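Local coordinates for monomethylamine corrinoid protein 1 (Methanosarcina barkeri, PDB 3EZX) that carries methyl groups on a bound corrinoid cofactor between the proteins MtmB and MtbA in methanogenesis from monomethylamine, at residues A[8-11]-A[12-16]; A[51-55]-A[56-60]. All coordinates share one frame; numbering follows the deposited sequence.

Overall arrangement
Both interactions belong to the N-terminal helical bundle that precedes the C-terminal Rossmann-fold domain. Interaction 1 comes first along the chain, at the end of helix 3-14; interaction 2 follows at the end of helix 35-55 and runs into the connection to helix 61-82. Their centres lie about 15 Å apart and their nearest atoms about 4 Å apart, without touching. Helices 3-14 and 35-55 each terminate in a Schellman motif. The difference lies in the setting: interaction 2 includes F54, through which the bundle itself contributes to the cobamide pocket, whereas interaction 1 packs its buried side chains against neighbouring helices of the bundle.

Interaction 1: A[8-11]-A[12-16]; sequences KLRD and AIVNQ
The closing turns of helix 3-14, where K8-D11 pass their carbonyls to A12-N15, lead into a Schellman motif. A12 N donates to K8 O over 2.9 Å, and V14 N reaches R10 O at 3.2 Å. The bond from I13 N to L9 O is weak, while N15 N takes D11 O at 2.8 Å.

Side chains close over these carbonyls. In V14, CG1 is anti to the backbone N (chi1 -178°), which leaves CG2 beside that nitrogen and against R10 O. N15 folds back over D11: its CG lies beside its own backbone N (chi1 -56°), and ND2 comes to 3.9 Å from D11 CB. ND2 also approaches D11 O, but the angle is too poor for a hydrogen bond.

N15 is the first residue to leave helical angles, and Q16, with positive phi (42°), is the C-prime residue of the Schellman motif, its N bonded to I13 O at 3.1 Å. Q16 NE2 bonds weakly to V14 O and also hydrogen-bonds S67 OG, a hydroxyl that also hydrogen-bonds I13 O, so the helix end is tied to helix 61-82.

On the partly exposed side, R10 NE forms a salt bridge with D11 OD1 at 3.0 Å, meeting it from above the carboxylate plane; D11 CG lies at the guanidinium edge. The buried side carries L9, A12 and I13: L9 and A12 both pack on L24 of helix 20-30, and I13 reaches V50, A70 and M71.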
# COMPACT_ATOMS: atom_id res chain seq x y z
N LYS A 8 -1.47 17.59 14.59
CA LYS A 8 -2.47 16.89 15.39
C LYS A 8 -2.69 15.47 14.85
O LYS A 8 -2.85 14.51 15.62
CB LYS A 8 -3.80 17.65 15.38
CG LYS A 8 -3.80 18.93 16.19
CD LYS A 8 -5.21 19.49 16.31
CE LYS A 8 -5.24 20.70 17.23
NZ LYS A 8 -6.62 21.21 17.46
N LEU A 9 -2.70 15.35 13.53
CA LEU A 9 -2.87 14.06 12.88
C LEU A 9 -1.62 13.24 13.16
O LEU A 9 -1.69 12.06 13.53
CB LEU A 9 -3.06 14.25 11.38
CG LEU A 9 -4.39 14.92 10.99
CD1 LEU A 9 -4.35 15.39 9.54
CD2 LEU A 9 -5.53 13.94 11.22
N ARG A 10 -0.46 13.86 12.98
CA ARG A 10 0.81 13.20 13.23
C ARG A 10 0.87 12.68 14.66
O ARG A 10 1.22 11.53 14.90
CB ARG A 10 1.96 14.19 13.00
CG ARG A 10 3.31 13.72 13.51
CD ARG A 10 4.25 14.90 13.68
NE ARG A 10 3.82 15.79 14.76
CZ ARG A 10 4.38 16.97 15.03
NH1 ARG A 10 5.39 17.41 14.30
NH2 ARG A 10 3.93 17.71 16.03
N ASP A 11 0.51 13.54 15.62
CA ASP A 11 0.55 13.18 17.03
C ASP A 11 -0.48 12.13 17.44
O ASP A 11 -0.23 11.34 18.35
CB ASP A 11 0.37 14.42 17.91
CG ASP A 11 1.49 15.44 17.72
OD1 ASP A 11 2.63 15.03 17.46
OD2 ASP A 11 1.22 16.66 17.85
N ALA A 12 -1.63 12.13 16.78
CA ALA A 12 -2.67 11.15 17.11
C ALA A 12 -2.14 9.74 16.89
O ALA A 12 -2.49 8.81 17.63
CB ALA A 12 -3.90 11.39 16.25
N ILE A 13 -1.29 9.58 15.88
CA ILE A 13 -0.69 8.29 15.58
C ILE A 13 0.42 8.00 16.59
O ILE A 13 0.47 6.92 17.19
CB ILE A 13 -0.09 8.28 14.15
CG1 ILE A 13 -1.20 8.52 13.12
CG2 ILE A 13 0.57 6.94 13.87
CD1 ILE A 13 -2.27 7.45 13.11
N VAL A 14 1.30 8.98 16.79
CA VAL A 14 2.40 8.83 17.73
C VAL A 14 1.91 8.50 19.13
O VAL A 14 2.54 7.71 19.84
CB VAL A 14 3.26 10.13 17.80
CG1 VAL A 14 4.43 9.91 18.75
CG2 VAL A 14 3.77 10.51 16.41
N ASN A 15 0.79 9.08 19.54
CA ASN A 15 0.26 8.83 20.88
C ASN A 15 -0.87 7.81 20.96
O ASN A 15 -1.70 7.86 21.88
CB ASN A 15 -0.20 10.15 21.51
CG ASN A 15 0.91 11.18 21.55
OD1 ASN A 15 2.05 10.87 21.89
ND2 ASN A 15 0.57 12.42 21.21
N GLN A 16 -0.91 6.88 20.02
CA GLN A 16 -1.92 5.83 19.98
C GLN A 16 -3.34 6.30 20.30
O GLN A 16 -4.04 5.66 21.09
CB GLN A 16 -1.55 4.69 20.94
CG GLN A 16 -0.24 3.98 20.61
CD GLN A 16 0.97 4.85 20.84
OE1 GLN A 16 1.18 5.37 21.94
NE2 GLN A 16 1.79 5.02 19.80

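Interaction 2: A[51-55]-A[56-60]; sequences GDKFE and AAEIF
I59 lies across K53 and against F54 CB, with CD1 3.7 Å from K53 CB and CG1 4.0 Å from F54 CB. A chi1 of 64° sets CG1 between the backbone N and the carbonyl carbon and directs it back at the helix end, while CG2 meets K53 CD at 3.9 Å as the two chains cross at about a right angle. Cut back to an alanine here, the side chain is likely to leave a gap beside K53 and F54 CB and weaken the hold of the returning chain on the helix. E58 also crosses K53: OE2 lies 3.4 Å from K53 CG, but NZ stays 4.4 Å away, beyond a salt bridge. The F54 ring, its CG anti to the backbone N, turns an edge to the F60 backbone, CE2 being 3.7 Å from F60 C; it also packs on L61 and I64 and touches the bound cobamide. A57, with positive phi, reverses the chain: E58 N bonds K53 O at 2.9 Å, and A57 N reaches F54 O at 2.8 Å from above the carbonyl plane. This bond pair defines a Schellman motif, here ending helix 35-55 next to the corrinoid pocket.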
# COMPACT_ATOMS: atom_id res chain seq x y z
N GLY A 51 7.60 4.52 13.94
CA GLY A 51 8.45 3.45 13.44
C GLY A 51 9.84 3.57 14.04
O GLY A 51 10.43 2.57 14.47
N ASP A 52 10.37 4.79 14.06
CA ASP A 52 11.70 5.04 14.61
C ASP A 52 11.71 4.74 16.11
O ASP A 52 12.61 4.05 16.61
CB ASP A 52 12.13 6.50 14.37
CG ASP A 52 12.12 6.88 12.89
OD1 ASP A 52 12.53 6.04 12.06
OD2 ASP A 52 11.70 8.01 12.57
N LYS A 53 10.73 5.27 16.83
CA LYS A 53 10.63 5.03 18.27
C LYS A 53 10.72 3.54 18.60
O LYS A 53 11.39 3.14 19.55
CB LYS A 53 9.30 5.58 18.81
CG LYS A 53 9.35 7.01 19.33
CD LYS A 53 8.01 7.40 19.94
CE LYS A 53 8.12 8.61 20.86
NZ LYS A 53 8.63 9.81 20.14
N PHE A 54 10.04 2.72 17.81
CA PHE A 54 10.03 1.28 18.01
C PHE A 54 11.41 0.70 17.73
O PHE A 54 11.95 -0.07 18.52
CB PHE A 54 8.98 0.64 17.09
CG PHE A 54 8.85 -0.86 17.24
CD1 PHE A 54 9.43 -1.72 16.32
CD2 PHE A 54 8.12 -1.40 18.29
CE1 PHE A 54 9.28 -3.10 16.43
CE2 PHE A 54 7.96 -2.78 18.42
CZ PHE A 54 8.54 -3.63 17.48
N GLU A 55 12.00 1.09 16.60
CA GLU A 55 13.32 0.59 16.23
C GLU A 55 14.40 1.03 17.23
O GLU A 55 15.50 0.50 17.23
CB GLU A 55 13.69 1.05 14.82
CG GLU A 55 14.78 0.22 14.18
CD GLU A 55 15.12 0.66 12.78
OE1 GLU A 55 15.60 1.80 12.61
OE2 GLU A 55 14.90 -0.13 11.83
N ALA A 56 14.06 2.00 18.07
CA ALA A 56 14.99 2.50 19.07
C ALA A 56 14.63 1.96 20.45
O ALA A 56 15.16 2.41 21.47
CB ALA A 56 14.97 4.03 19.09
N ALA A 57 13.71 1.00 20.48
CA ALA A 57 13.26 0.36 21.71
C ALA A 57 12.66 1.33 22.73
O ALA A 57 12.73 1.09 23.93
CB ALA A 57 14.40 -0.41 22.35
N GLU A 58 12.05 2.41 22.25
CA GLU A 58 11.44 3.39 23.13
C GLU A 58 9.99 3.00 23.43
O GLU A 58 9.50 3.18 24.55
CB GLU A 58 11.50 4.79 22.50
CG GLU A 58 12.93 5.29 22.26
CD GLU A 58 12.98 6.72 21.77
OE1 GLU A 58 14.10 7.24 21.56
OE2 GLU A 58 11.90 7.33 21.59
N ILE A 59 9.31 2.46 22.42
CA ILE A 59 7.94 2.01 22.55
C ILE A 59 7.93 0.55 22.08
O ILE A 59 8.94 0.06 21.58
CB ILE A 59 6.99 2.83 21.67
CG1 ILE A 59 7.33 2.63 20.19
CG2 ILE A 59 7.08 4.30 22.08
CD1 ILE A 59 6.41 3.35 19.25
N PHE A 60 6.80 -0.14 22.22
CA PHE A 60 6.77 -1.54 21.83
C PHE A 60 5.54 -1.98 21.06
O PHE A 60 4.81 -1.17 20.51
CB PHE A 60 6.98 -2.41 23.08
CG PHE A 60 8.26 -2.11 23.80
CD1 PHE A 60 8.30 -1.20 24.85
CD2 PHE A 60 9.44 -2.69 23.37
CE1 PHE A 60 9.52 -0.86 25.45
CE2 PHE A 60 10.66 -2.36 23.95
CZ PHE A 60 10.70 -1.45 25.00